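Local coordinates for protein ULam111 (Flavobacterium sp., PDB 5WUT) that probably hydrolyses the beta-glucan laminarin as a laminarinase of glycoside hydrolase family 16, built on a beta-jelly-roll fold, at residues T47-E52 / T68-T73; A87-P92 / Q224-D229; L136-S141 / I193-Q198; T145-R150 / Y182-T187. One frame throughout, in Å; residues are numbered along the deposited sequence.

Interaction 1. Residues T47-E52 / T68-T73; sequences TNHKME and TSTRIT
Thr-68 opens the contact with its hydroxyl, which accepts a hydrogen bond from ND2 of Asn-48 (ND2 to OG1 3.0 Å, 151° at the hydrogen). The oxygen lies close to the amide plane, and the two side chains cross at about a right angle. A first torsion of 50° places Thr-68 OG1 between its own backbone N and carbonyl carbon, facing the amide. Beyond the pair, Asn-48 ND2 also binds Thr-59 O while OD1 bonds to Thr-45 OG1, so both ends of this buried amide are held. An alanine in place of Asn-48 would probably leave Thr-68 OG1, Thr-59 O and Thr-45 OG1 without this shared partner.

Ser-69 points away from Asn-48, and its OG bonds to Met-206 O; its carbonyl O lies 3.6 Å from Asn-48 CB. In the jelly roll, strands 49-52 and 66-80 both pair antiparallel with strand 55-63, and the contact joins the turn leading into the first to the second.

Thr-70 brings OG1 to within 3.4 Å of Asn-48 CB. Thr-70 OG1 is 2.8 Å from water 1, which accepts from Asn-48 N and is also hydrogen-bonded, in the ring plane, to His-49 ND1 (2.8 Å).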
loop_
_atom_site.group_PDB
_atom_site.type_symbol
_atom_site.label_atom_id
_atom_site.label_comp_id
_atom_site.label_asym_id
_atom_site.label_seq_id
_atom_site.Cartn_x
_atom_site.Cartn_y
_atom_site.Cartn_z
ATOM N N THR A 47 -11.874 32.475 4.753
ATOM C CA THR A 47 -11.632 33.024 3.424
ATOM C C THR A 47 -10.450 32.375 2.698
ATOM O O THR A 47 -9.933 32.921 1.718
ATOM C CB THR A 47 -11.406 34.551 3.505
ATOM O OG1 THR A 47 -10.425 34.827 4.511
ATOM C CG2 THR A 47 -12.700 35.255 3.876
ATOM N N ASN A 48 -10.028 31.195 3.153
ATOM C CA ASN A 48 -8.936 30.484 2.492
ATOM C C ASN A 48 -9.372 29.200 1.776
ATOM O O ASN A 48 -8.536 28.416 1.335
ATOM C CB ASN A 48 -7.827 30.147 3.500
ATOM C CG ASN A 48 -6.874 31.310 3.729
ATOM O OD1 ASN A 48 -7.247 32.315 4.335
ATOM N ND2 ASN A 48 -5.630 31.160 3.268
ATOM N N HIS A 49 -10.673 28.989 1.648
ATOM C CA HIS A 49 -11.147 27.791 0.957
ATOM C C HIS A 49 -12.155 28.141 -0.127
ATOM O O HIS A 49 -12.759 29.218 -0.113
ATOM C CB HIS A 49 -11.804 26.843 1.937
ATOM C CG HIS A 49 -13.131 27.343 2.386
ATOM N ND1 HIS A 49 -13.259 28.371 3.290
ATOM C CD2 HIS A 49 -14.384 27.011 1.998
ATOM C CE1 HIS A 49 -14.542 28.642 3.461
ATOM N NE2 HIS A 49 -15.245 27.828 2.693
ATOM N N LYS A 50 -12.348 27.213 -1.052
ATOM C CA LYS A 50 -13.380 27.345 -2.074
ATOM C C LYS A 50 -13.910 25.970 -2.459
ATOM O O LYS A 50 -13.240 24.953 -2.260
ATOM C CB LYS A 50 -12.836 28.048 -3.313
ATOM C CG LYS A 50 -11.827 27.219 -4.071
ATOM C CD LYS A 50 -11.219 27.976 -5.242
ATOM C CE LYS A 50 -9.781 27.529 -5.481
ATOM N NZ LYS A 50 -9.289 27.914 -6.828
ATOM N N MET A 51 -15.131 25.946 -2.978
ATOM C CA MET A 51 -15.702 24.732 -3.547
ATOM C C MET A 51 -15.558 24.819 -5.054
ATOM O O MET A 51 -16.121 25.709 -5.688
ATOM C CB MET A 51 -17.169 24.562 -3.148
ATOM C CG MET A 51 -17.440 24.932 -1.703
ATOM S SD MET A 51 -16.700 23.757 -0.556
ATOM C CE MET A 51 -17.245 22.232 -1.280
ATOM N N GLU A 52 -14.766 23.918 -5.618
ATOM C CA GLU A 52 -14.408 23.976 -7.031
ATOM C C GLU A 52 -14.366 22.594 -7.670
ATOM O O GLU A 52 -13.607 21.741 -7.229
ATOM C CB GLU A 52 -13.055 24.665 -7.192
ATOM C CG GLU A 52 -12.593 24.830 -8.623
ATOM C CD GLU A 52 -11.229 25.475 -8.698
ATOM O OE1 GLU A 52 -10.235 24.814 -8.325
ATOM O OE2 GLU A 52 -11.148 26.649 -9.116
ATOM N N THR A 68 -2.012 32.187 6.290
ATOM C CA THR A 68 -3.416 31.829 6.492
ATOM C C THR A 68 -3.781 30.491 5.849
ATOM O O THR A 68 -3.190 30.078 4.855
ATOM C CB THR A 68 -4.370 32.913 5.942
ATOM O OG1 THR A 68 -4.005 33.244 4.597
ATOM C CG2 THR A 68 -4.321 34.184 6.828
ATOM N N SER A 69 -4.783 29.843 6.423
ATOM C CA SER A 69 -5.224 28.551 5.918
ATOM C C SER A 69 -6.614 28.274 6.468
ATOM O O SER A 69 -7.266 29.191 6.977
ATOM C CB SER A 69 -4.223 27.455 6.303
ATOM O OG SER A 69 -4.474 26.249 5.572
ATOM N N THR A 70 -7.057 27.018 6.359
ATOM C CA THR A 70 -8.398 26.596 6.774
ATOM C C THR A 70 -8.325 25.405 7.709
ATOM O O THR A 70 -7.487 24.503 7.511
ATOM C CB THR A 70 -9.272 26.195 5.559
ATOM O OG1 THR A 70 -9.222 27.226 4.568
ATOM C CG2 THR A 70 -10.741 25.921 5.965
ATOM N N ARG A 71 -9.196 25.402 8.713
ATOM C CA ARG A 71 -9.385 24.265 9.606
ATOM C C ARG A 71 -10.875 24.122 9.900
ATOM O O ARG A 71 -11.493 25.030 10.466
ATOM C CB ARG A 71 -8.592 24.466 10.902
ATOM C CG ARG A 71 -8.791 23.355 11.945
ATOM C CD ARG A 71 -7.747 23.495 13.043
ATOM N NE ARG A 71 -8.063 22.663 14.198
ATOM C CZ ARG A 71 -7.143 22.098 14.979
ATOM N NH1 ARG A 71 -5.855 22.269 14.721
ATOM N NH2 ARG A 71 -7.514 21.362 16.016
ATOM N N ILE A 72 -11.450 22.987 9.511
ATOM C CA ILE A 72 -12.879 22.763 9.693
ATOM C C ILE A 72 -13.104 21.434 10.391
ATOM O O ILE A 72 -12.295 20.514 10.253
ATOM C CB ILE A 72 -13.631 22.797 8.350
ATOM C CG1 ILE A 72 -13.011 21.838 7.324
ATOM C CG2 ILE A 72 -13.621 24.216 7.773
ATOM C CD1 ILE A 72 -13.908 21.651 6.092
ATOM N N THR A 73 -14.185 21.348 11.165
ATOM C CA THR A 73 -14.528 20.116 11.878
ATOM C C THR A 73 -16.001 19.803 11.752
ATOM O O THR A 73 -16.799 20.676 11.408
ATOM C CB THR A 73 -14.236 20.188 13.378
ATOM O OG1 THR A 73 -15.305 20.890 14.042
ATOM C CG2 THR A 73 -12.929 20.894 13.643
HETATM O O HOH W 1 -11.097 29.223 4.835
#

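Interaction 2. Residues A87-P92 / Q224-D229; sequences ARAKLP and QDFSID
Lys-90 and Ser-227 form an antiparallel hydrogen-bonded pair: Lys-90 N gives to Ser-227 O at 2.8 Å, and Ser-227 N returns a bond to Lys-90 O at 3.1 Å. Two residues further along, Asp-229 N donates to Arg-88 O. Between these rungs lies the non-hydrogen-bonded pair of Ala-89 and Ile-228, where the CA of Ala-89 makes a C-H...O contact with Ser-227 O.

Side chains continue the pairing on both faces. The Arg-88 chain runs extended from CG to NE, a bend at chi4 (-98°) then turns CZ aside, and NH1 meets Asp-229 OD2 in a salt bridge of 2.8 Å. The two flat groups are steeply turned, 70° apart, and NH1 meets the oxygen from above the carboxylate plane. On the face that carries Ala-89 and Ile-228, the Phe-226 ring receives Lys-90 O at its edge (3.4 Å to CD1), and Ala-89 CB comes within 4.1 Å of its CE1. Pro-92 lies beside that ring, pointing the same way, with CD 3.9 Å from Phe-226 CD1.

Further out, Ile-228 CD1 sits over the centre of one Phe-226 ring face, while Ile-204, Met-206 and Pro-99 pack against the same phenyl. At the far end, Gln-224 OE1 bonds to Val-93 N and its NE2 to Ile-221 O, setting the amide beside Pro-92. Strand 83-90 pairs with both 161-167 and 224-234, the antiparallel neighbour pattern of a beta-jelly-roll sheet, one side facing the apolar interior of the sandwich.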
loop_
_atom_site.group_PDB
_atom_site.type_symbol
_atom_site.label_atom_id
_atom_site.label_comp_id
_atom_site.label_asym_id
_atom_site.label_seq_id
_atom_site.Cartn_x
_atom_site.Cartn_y
_atom_site.Cartn_z
ATOM N N ALA A 87 -11.367 8.933 2.715
ATOM C CA ALA A 87 -11.261 10.233 2.070
ATOM C C ALA A 87 -10.436 10.114 0.806
ATOM O O ALA A 87 -9.517 9.302 0.727
ATOM C CB ALA A 87 -10.632 11.274 3.008
ATOM N N ARG A 88 -10.786 10.902 -0.200
ATOM C CA ARG A 88 -10.018 10.966 -1.432
ATOM C C ARG A 88 -9.460 12.371 -1.523
ATOM O O ARG A 88 -10.217 13.342 -1.448
ATOM C CB ARG A 88 -10.896 10.624 -2.641
ATOM C CG ARG A 88 -10.162 10.688 -3.956
ATOM C CD ARG A 88 -11.006 10.153 -5.101
ATOM N NE ARG A 88 -10.214 10.088 -6.321
ATOM C CZ ARG A 88 -10.217 11.011 -7.279
ATOM N NH1 ARG A 88 -10.971 12.084 -7.175
ATOM N NH2 ARG A 88 -9.450 10.853 -8.346
ATOM N N ALA A 89 -8.142 12.500 -1.633
ATOM C CA ALA A 89 -7.543 13.824 -1.552
ATOM C C ALA A 89 -6.254 13.952 -2.341
ATOM O O ALA A 89 -5.596 12.960 -2.654
ATOM C CB ALA A 89 -7.294 14.201 -0.099
ATOM N N LYS A 90 -5.918 15.201 -2.661
ATOM C CA LYS A 90 -4.682 15.551 -3.370
ATOM C C LYS A 90 -3.872 16.502 -2.486
ATOM O O LYS A 90 -4.433 17.450 -1.923
ATOM C CB LYS A 90 -5.018 16.171 -4.731
ATOM C CG LYS A 90 -3.818 16.644 -5.544
ATOM C CD LYS A 90 -4.273 17.145 -6.906
ATOM C CE LYS A 90 -3.097 17.372 -7.848
ATOM N NZ LYS A 90 -2.117 18.367 -7.333
ATOM N N LEU A 91 -2.572 16.228 -2.345
ATOM C CA LEU A 91 -1.731 16.921 -1.369
ATOM C C LEU A 91 -1.162 18.244 -1.863
ATOM O O LEU A 91 -0.902 18.387 -3.061
ATOM C CB LEU A 91 -0.559 16.028 -0.970
ATOM C CG LEU A 91 -0.907 14.720 -0.272
ATOM C CD1 LEU A 91 0.340 13.834 -0.164
ATOM C CD2 LEU A 91 -1.495 15.022 1.102
ATOM N N PRO A 92 -0.959 19.193 -0.933
ATOM C CA PRO A 92 -0.072 20.331 -1.192
ATOM C C PRO A 92 1.358 19.830 -1.115
ATOM O O PRO A 92 1.585 18.750 -0.562
ATOM C CB PRO A 92 -0.372 21.287 -0.043
ATOM C CG PRO A 92 -0.641 20.341 1.104
ATOM C CD PRO A 92 -1.386 19.158 0.476
ATOM N N GLN A 224 -0.333 27.150 -1.710
ATOM C CA GLN A 224 -0.439 25.703 -1.898
ATOM C C GLN A 224 -1.859 25.224 -1.666
ATOM O O GLN A 224 -2.503 25.646 -0.706
ATOM C CB GLN A 224 0.513 24.974 -0.950
ATOM C CG GLN A 224 1.968 24.934 -1.413
ATOM C CD GLN A 224 2.148 24.201 -2.737
ATOM O OE1 GLN A 224 1.525 23.163 -2.982
ATOM N NE2 GLN A 224 3.004 24.735 -3.597
ATOM N N ASP A 225 -2.322 24.315 -2.527
ATOM C CA ASP A 225 -3.679 23.779 -2.456
ATOM C C ASP A 225 -3.718 22.351 -1.902
ATOM O O ASP A 225 -2.958 21.478 -2.341
ATOM C CB ASP A 225 -4.335 23.755 -3.838
ATOM C CG ASP A 225 -4.700 25.134 -4.360
ATOM O OD1 ASP A 225 -4.636 26.122 -3.607
ATOM O OD2 ASP A 225 -5.081 25.205 -5.547
ATOM N N PHE A 226 -4.632 22.142 -0.962
ATOM C CA PHE A 226 -4.993 20.836 -0.401
ATOM C C PHE A 226 -6.422 20.582 -0.848
ATOM O O PHE A 226 -7.325 21.319 -0.447
ATOM C CB PHE A 226 -4.865 20.888 1.119
ATOM C CG PHE A 226 -5.250 19.622 1.859
ATOM C CD1 PHE A 226 -5.140 18.359 1.289
ATOM C CD2 PHE A 226 -5.670 19.717 3.178
ATOM C CE1 PHE A 226 -5.472 17.213 2.041
ATOM C CE2 PHE A 226 -6.015 18.590 3.923
ATOM C CZ PHE A 226 -5.913 17.336 3.348
ATOM N N SER A 227 -6.629 19.572 -1.697
ATOM C CA SER A 227 -7.946 19.339 -2.303
ATOM C C SER A 227 -8.568 18.052 -1.797
ATOM O O SER A 227 -7.939 16.997 -1.862
ATOM C CB SER A 227 -7.845 19.274 -3.830
ATOM O OG SER A 227 -7.280 20.474 -4.347
ATOM N N ILE A 228 -9.808 18.132 -1.331
ATOM C CA ILE A 228 -10.489 16.938 -0.827
ATOM C C ILE A 228 -11.758 16.702 -1.646
ATOM O O ILE A 228 -12.605 17.577 -1.746
ATOM C CB ILE A 228 -10.819 17.069 0.670
ATOM C CG1 ILE A 228 -9.559 17.442 1.483
ATOM C CG2 ILE A 228 -11.458 15.770 1.190
ATOM C CD1 ILE A 228 -9.329 18.937 1.676
ATOM N N ASP A 229 -11.856 15.527 -2.265
ATOM C CA ASP A 229 -13.006 15.154 -3.110
ATOM C C ASP A 229 -14.203 14.717 -2.280
ATOM O O ASP A 229 -15.329 15.160 -2.509
ATOM C CB ASP A 229 -12.567 14.046 -4.075
ATOM C CG ASP A 229 -13.601 13.712 -5.147
ATOM O OD1 ASP A 229 -14.582 14.453 -5.325
ATOM O OD2 ASP A 229 -13.380 12.699 -5.855
HETATM O O HOH W 2 -0.946 20.331 -4.766
#

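Interaction 3. Residues L136-S141 / I193-Q198; sequences LHTTAS and IWPYDQ
Tyr-196 points its hydroxyl between Leu-136 and Thr-138. Leu-136 crosses the phenol obliquely, CB 3.4 Å from Tyr-196 OH and CD1 3.8 Å from Tyr-196 CZ. Thr-138 meets the same phenol at about a right angle, with its methyl CG2 3.3 Å from Tyr-196 OH. Thr-138 CG2 also presses on Pro-195, 3.6 Å from Pro-195 CD, again with the side chains at about a right angle. Pro-195 in turn sets CG over the centre of one face of the Tyr-196 ring, so methyl, pyrrolidine and phenol interlock. CB of Tyr-196 lies over a face of the Trp-194 indole, whose NE1 is fixed by Asp-197 OD1.

Thr-138 has its OG1 between the backbone N and the carbonyl carbon (chi1 64°), which leaves CG2 anti to the carbonyl carbon. The hydroxyl takes the N-H of Ser-141 in an ST motif (N to OG1 3.2 Å) and bonds to water 3 at 2.6 Å; the water donates to Ile-193 O. A valine in place of Thr-138 would probably cost Ser-141 N its acceptor and break the water link to Ile-193. Nearer the surface, Ala-140 CB rests 3.8 Å from Ile-193 CG1.

Tyr-196 OH bonds to Glu-118 O, on strand 118-123, whose sequence fits the E-x-D-x-x-E signature of family 16. Water 3 is thus the polar bridge between the two segments, the rest is carbon packing round the phenol and its OH, and that OH ties the loop to a third strand.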
loop_
_atom_site.group_PDB
_atom_site.type_symbol
_atom_site.label_atom_id
_atom_site.label_comp_id
_atom_site.label_asym_id
_atom_site.label_seq_id
_atom_site.Cartn_x
_atom_site.Cartn_y
_atom_site.Cartn_z
ATOM N N LEU A 136 -2.280 7.187 16.204
ATOM C CA LEU A 136 -3.260 7.358 17.284
ATOM C C LEU A 136 -2.636 8.203 18.384
ATOM O O LEU A 136 -1.450 8.082 18.642
ATOM C CB LEU A 136 -3.698 6.023 17.885
ATOM C CG LEU A 136 -4.513 5.039 17.046
ATOM C CD1 LEU A 136 -5.658 5.678 16.275
ATOM C CD2 LEU A 136 -3.591 4.284 16.129
ATOM N N HIS A 137 -3.438 9.054 19.020
ATOM C CA HIS A 137 -3.024 9.757 20.233
ATOM C C HIS A 137 -4.041 9.463 21.315
ATOM O O HIS A 137 -5.256 9.542 21.081
ATOM C CB HIS A 137 -2.925 11.263 20.009
ATOM C CG HIS A 137 -1.922 11.638 18.978
ATOM N ND1 HIS A 137 -0.653 12.069 19.298
ATOM C CD2 HIS A 137 -1.985 11.609 17.627
ATOM C CE1 HIS A 137 0.017 12.309 18.185
ATOM N NE2 HIS A 137 -0.769 12.034 17.157
ATOM N N THR A 138 -3.544 9.066 22.480
ATOM C CA THR A 138 -4.370 8.675 23.620
ATOM C C THR A 138 -3.649 9.090 24.900
ATOM O O THR A 138 -2.498 9.512 24.846
ATOM C CB THR A 138 -4.588 7.157 23.663
ATOM O OG1 THR A 138 -3.321 6.527 23.865
ATOM C CG2 THR A 138 -5.166 6.640 22.364
ATOM N N THR A 139 -4.281 8.889 26.051
ATOM C CA THR A 139 -3.560 9.116 27.307
ATOM C C THR A 139 -2.313 8.225 27.392
ATOM O O THR A 139 -1.243 8.672 27.819
ATOM C CB THR A 139 -4.465 8.876 28.515
ATOM O OG1 THR A 139 -5.356 9.984 28.636
ATOM C CG2 THR A 139 -3.651 8.760 29.802
ATOM N N ALA A 140 -2.441 6.981 26.945
ATOM C CA ALA A 140 -1.318 6.047 26.990
ATOM C C ALA A 140 -0.129 6.477 26.118
ATOM O O ALA A 140 1.024 6.250 26.490
ATOM C CB ALA A 140 -1.791 4.632 26.580
ATOM N N SER A 141 -0.397 7.075 24.956
ATOM C CA SER A 141 0.665 7.574 24.083
ATOM C C SER A 141 0.155 8.721 23.215
ATOM O O SER A 141 -0.769 8.545 22.429
ATOM C CB SER A 141 1.232 6.453 23.195
ATOM O OG SER A 141 2.461 6.875 22.613
ATOM N N ILE A 193 -5.797 3.518 27.016
ATOM C CA ILE A 193 -5.220 2.882 25.835
ATOM C C ILE A 193 -6.170 2.963 24.644
ATOM O O ILE A 193 -5.745 3.131 23.496
ATOM C CB ILE A 193 -4.880 1.414 26.155
ATOM C CG1 ILE A 193 -3.711 1.375 27.132
ATOM C CG2 ILE A 193 -4.542 0.619 24.900
ATOM C CD1 ILE A 193 -3.463 0.018 27.728
ATOM N N TRP A 194 -7.464 2.886 24.932
ATOM C CA TRP A 194 -8.476 2.755 23.886
ATOM C C TRP A 194 -9.699 3.604 24.173
ATOM O O TRP A 194 -10.710 3.104 24.675
ATOM C CB TRP A 194 -8.878 1.278 23.743
ATOM C CG TRP A 194 -9.808 0.958 22.596
ATOM C CD1 TRP A 194 -11.166 0.860 22.648
ATOM C CD2 TRP A 194 -9.435 0.645 21.247
ATOM N NE1 TRP A 194 -11.668 0.515 21.413
ATOM C CE2 TRP A 194 -10.624 0.382 20.536
ATOM C CE3 TRP A 194 -8.214 0.568 20.571
ATOM C CZ2 TRP A 194 -10.629 0.048 19.179
ATOM C CZ3 TRP A 194 -8.219 0.235 19.226
ATOM C CH2 TRP A 194 -9.424 -0.017 18.545
ATOM N N PRO A 195 -9.604 4.903 23.873
ATOM C CA PRO A 195 -10.757 5.796 23.994
ATOM C C PRO A 195 -11.665 5.718 22.766
ATOM O O PRO A 195 -12.371 6.687 22.492
ATOM C CB PRO A 195 -10.112 7.178 24.086
ATOM C CG PRO A 195 -8.854 7.023 23.244
ATOM C CD PRO A 195 -8.365 5.642 23.563
ATOM N N TYR A 196 -11.628 4.610 22.031
ATOM C CA TYR A 196 -12.264 4.572 20.717
ATOM C C TYR A 196 -13.622 3.865 20.666
ATOM O O TYR A 196 -14.073 3.486 19.586
ATOM C CB TYR A 196 -11.296 3.931 19.706
ATOM C CG TYR A 196 -10.015 4.734 19.609
ATOM C CD1 TYR A 196 -10.021 6.005 19.054
ATOM C CD2 TYR A 196 -8.817 4.246 20.106
ATOM C CE1 TYR A 196 -8.870 6.769 18.982
ATOM C CE2 TYR A 196 -7.643 5.013 20.036
ATOM C CZ TYR A 196 -7.682 6.276 19.467
ATOM O OH TYR A 196 -6.543 7.046 19.403
ATOM N N ASP A 197 -14.271 3.698 21.823
ATOM C CA ASP A 197 -15.634 3.180 21.866
ATOM C C ASP A 197 -16.610 4.309 22.175
ATOM O O ASP A 197 -17.386 4.259 23.136
ATOM C CB ASP A 197 -15.754 2.048 22.894
ATOM C CG ASP A 197 -14.841 0.877 22.584
ATOM O OD1 ASP A 197 -14.681 0.533 21.394
ATOM O OD2 ASP A 197 -14.305 0.286 23.543
ATOM N N GLN A 198 -16.539 5.344 21.342
ATOM C CA GLN A 198 -17.417 6.506 21.426
ATOM C C GLN A 198 -17.477 7.122 20.037
ATOM O O GLN A 198 -16.656 6.797 19.177
ATOM C CB GLN A 198 -16.905 7.522 22.443
ATOM C CG GLN A 198 -15.553 8.092 22.061
ATOM C CD GLN A 198 -15.184 9.349 22.823
ATOM O OE1 GLN A 198 -16.046 10.149 23.212
ATOM N NE2 GLN A 198 -13.891 9.524 23.058
HETATM O O HOH W 3 -3.073 4.031 23.087
#

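Interaction 4. Residues T145-R150 / Y182-T187; sequences TINTKR and YTFNPT
Lys-149 and Tyr-182 face each other with CA atoms 6.3 Å apart, and Asn-147 and Phe-184 with theirs at 7.3 Å, too wide for a backbone ladder, so side chains fill the interval. Tyr-182 reaches across with CG anti to the backbone N (chi1 175°). Tyr-182 OH ends 3.1 Å from Asn-147 C and touches Asn-147 CB. The ring passes under Thr-148 O, which lies over one face, and Lys-149 CB approaches it obliquely, 3.7 Å from Tyr-182 CG. The rest of the lysine leads away, its NZ weakly hydrogen-bonded to Arg-150 O.

Asn-147 meets the second ring. Its OD1 comes 3.3 Å from Phe-184 CE1, with the amide 46° from the ring plane, and its CB sits over a ring face. Pro-186 CD covers the centre of the opposite face, holding the phenyl between the two. Water 4 ties the two neighbours together: it donates to Asn-147 OD1 at 2.9 Å and bonds to Tyr-182 OH at 2.6 Å, lying in the plane of the tyrosine ring. The asparagine is set by its own loop, as the centre of an inverse gamma turn, and its backbone N-H goes to Thr-145 OG1 in an ST turn.

Strand 148-152 pairs with 131-137, and strand 179-184 with 172-176; the contact joins these two ribbons at the surface, where Tyr-182 also packs on Leu-136 and on the Phe-174 ring.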
loop_
_atom_site.group_PDB
_atom_site.type_symbol
_atom_site.label_atom_id
_atom_site.label_comp_id
_atom_site.label_asym_id
_atom_site.label_seq_id
_atom_site.Cartn_x
_atom_site.Cartn_y
_atom_site.Cartn_z
ATOM N N THR A 145 3.772 10.114 19.753
ATOM C CA THR A 145 3.115 8.851 20.011
ATOM C C THR A 145 3.895 7.672 19.449
ATOM O O THR A 145 4.515 7.758 18.382
ATOM C CB THR A 145 1.669 8.858 19.434
ATOM O OG1 THR A 145 1.050 7.588 19.669
ATOM C CG2 THR A 145 1.676 9.130 17.935
ATOM N N ILE A 146 3.865 6.560 20.169
ATOM C CA ILE A 146 4.519 5.362 19.656
ATOM C C ILE A 146 3.584 4.581 18.749
ATOM O O ILE A 146 4.029 3.672 18.035
ATOM C CB ILE A 146 4.993 4.421 20.768
ATOM C CG1 ILE A 146 3.795 3.871 21.547
ATOM C CG2 ILE A 146 5.992 5.137 21.656
ATOM C CD1 ILE A 146 3.953 2.444 21.995
ATOM N N ASN A 147 2.291 4.911 18.795
ATOM C CA ASN A 147 1.305 4.222 17.959
ATOM C C ASN A 147 1.161 4.968 16.639
ATOM O O ASN A 147 0.226 5.753 16.393
ATOM C CB ASN A 147 -0.028 4.064 18.696
ATOM C CG ASN A 147 0.110 3.195 19.931
ATOM O OD1 ASN A 147 0.679 2.099 19.867
ATOM N ND2 ASN A 147 -0.359 3.690 21.061
ATOM N N THR A 148 2.152 4.730 15.791
ATOM C CA THR A 148 2.288 5.442 14.544
ATOM C C THR A 148 3.050 4.577 13.553
ATOM O O THR A 148 3.776 3.651 13.927
ATOM C CB THR A 148 3.007 6.804 14.738
ATOM O OG1 THR A 148 2.953 7.561 13.530
ATOM C CG2 THR A 148 4.472 6.641 15.180
ATOM N N LYS A 149 2.831 4.852 12.280
ATOM C CA LYS A 149 3.541 4.160 11.222
ATOM C C LYS A 149 3.858 5.145 10.115
ATOM O O LYS A 149 2.988 5.892 9.693
ATOM C CB LYS A 149 2.710 3.003 10.673
ATOM C CG LYS A 149 3.374 2.234 9.532
ATOM C CD LYS A 149 4.434 1.279 10.044
ATOM C CE LYS A 149 4.758 0.209 9.003
ATOM N NZ LYS A 149 5.619 0.752 7.908
ATOM N N ARG A 150 5.104 5.144 9.653
ATOM C CA ARG A 150 5.519 5.919 8.498
ATOM C C ARG A 150 5.532 4.998 7.280
ATOM O O ARG A 150 6.195 3.953 7.279
ATOM C CB ARG A 150 6.910 6.519 8.730
ATOM C CG ARG A 150 7.498 7.312 7.574
ATOM C CD ARG A 150 9.004 7.457 7.782
ATOM N NE ARG A 150 9.306 7.926 9.133
ATOM C CZ ARG A 150 9.467 9.199 9.479
ATOM N NH1 ARG A 150 9.359 10.157 8.571
ATOM N NH2 ARG A 150 9.738 9.511 10.741
ATOM N N TYR A 182 -1.151 -0.187 8.433
ATOM C CA TYR A 182 -0.936 -0.102 9.876
ATOM C C TYR A 182 -2.165 -0.612 10.621
ATOM O O TYR A 182 -3.300 -0.326 10.227
ATOM C CB TYR A 182 -0.618 1.347 10.299
ATOM C CG TYR A 182 -0.490 1.575 11.792
ATOM C CD1 TYR A 182 0.373 0.803 12.573
ATOM C CD2 TYR A 182 -1.205 2.589 12.414
ATOM C CE1 TYR A 182 0.479 1.010 13.944
ATOM C CE2 TYR A 182 -1.090 2.814 13.780
ATOM C CZ TYR A 182 -0.249 2.027 14.533
ATOM O OH TYR A 182 -0.170 2.247 15.894
ATOM N N THR A 183 -1.930 -1.358 11.697
ATOM C CA THR A 183 -3.006 -1.863 12.535
ATOM C C THR A 183 -2.700 -1.597 14.006
ATOM O O THR A 183 -1.594 -1.864 14.477
ATOM C CB THR A 183 -3.223 -3.379 12.336
ATOM O OG1 THR A 183 -3.629 -3.639 10.988
ATOM C CG2 THR A 183 -4.282 -3.891 13.296
ATOM N N PHE A 184 -3.674 -1.054 14.726
ATOM C CA PHE A 184 -3.556 -0.888 16.171
ATOM C C PHE A 184 -4.637 -1.747 16.801
ATOM O O PHE A 184 -5.832 -1.566 16.538
ATOM C CB PHE A 184 -3.691 0.593 16.572
ATOM C CG PHE A 184 -3.579 0.849 18.057
ATOM C CD1 PHE A 184 -2.431 0.504 18.751
ATOM C CD2 PHE A 184 -4.614 1.477 18.742
ATOM C CE1 PHE A 184 -2.323 0.750 20.118
ATOM C CE2 PHE A 184 -4.516 1.732 20.105
ATOM C CZ PHE A 184 -3.365 1.371 20.792
ATOM N N ASN A 185 -4.206 -2.722 17.592
ATOM C CA ASN A 185 -5.114 -3.661 18.227
ATOM C C ASN A 185 -4.546 -4.077 19.568
ATOM O O ASN A 185 -4.003 -5.174 19.709
ATOM C CB ASN A 185 -5.332 -4.886 17.330
ATOM C CG ASN A 185 -6.349 -5.861 17.901
ATOM O OD1 ASN A 185 -6.761 -5.746 19.054
ATOM N ND2 ASN A 185 -6.757 -6.830 17.087
ATOM N N PRO A 186 -4.652 -3.198 20.559
ATOM C CA PRO A 186 -4.138 -3.563 21.883
ATOM C C PRO A 186 -5.028 -4.576 22.591
ATOM O O PRO A 186 -6.243 -4.511 22.480
ATOM C CB PRO A 186 -4.130 -2.227 22.626
ATOM C CG PRO A 186 -5.206 -1.409 21.952
ATOM C CD PRO A 186 -5.150 -1.810 20.505
ATOM N N THR A 187 -4.420 -5.485 23.346
ATOM C CA THR A 187 -5.177 -6.525 24.026
ATOM C C THR A 187 -5.836 -5.937 25.269
ATOM O O THR A 187 -6.901 -6.379 25.696
ATOM C CB THR A 187 -4.282 -7.712 24.413
ATOM O OG1 THR A 187 -3.151 -7.227 25.145
ATOM C CG2 THR A 187 -3.796 -8.435 23.160
HETATM O O HOH W 4 1.245 0.653 17.464
#

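The four contacts form two clusters in the one family 16 jelly roll. Interactions 1 and 2 have centres 12 Å apart and do not touch; strands 66-80 and 83-90, which they use, follow each other in the chain. Interactions 3 and 4 are 11 Å apart and do touch: Thr-145 OG1 probably bonds to Leu-136 O, and Ile-193 packs on Pro-186. The clusters lie 25 to 30 Å apart, centre to centre. Interaction 1 closes first along the chain; interaction 2 then spans residues 87 to 229, enclosing interaction 3, which itself encloses interaction 4. Interaction 2 thus brings the last strand, 224-234, back beside 83-90, with more than 130 residues looping out between them.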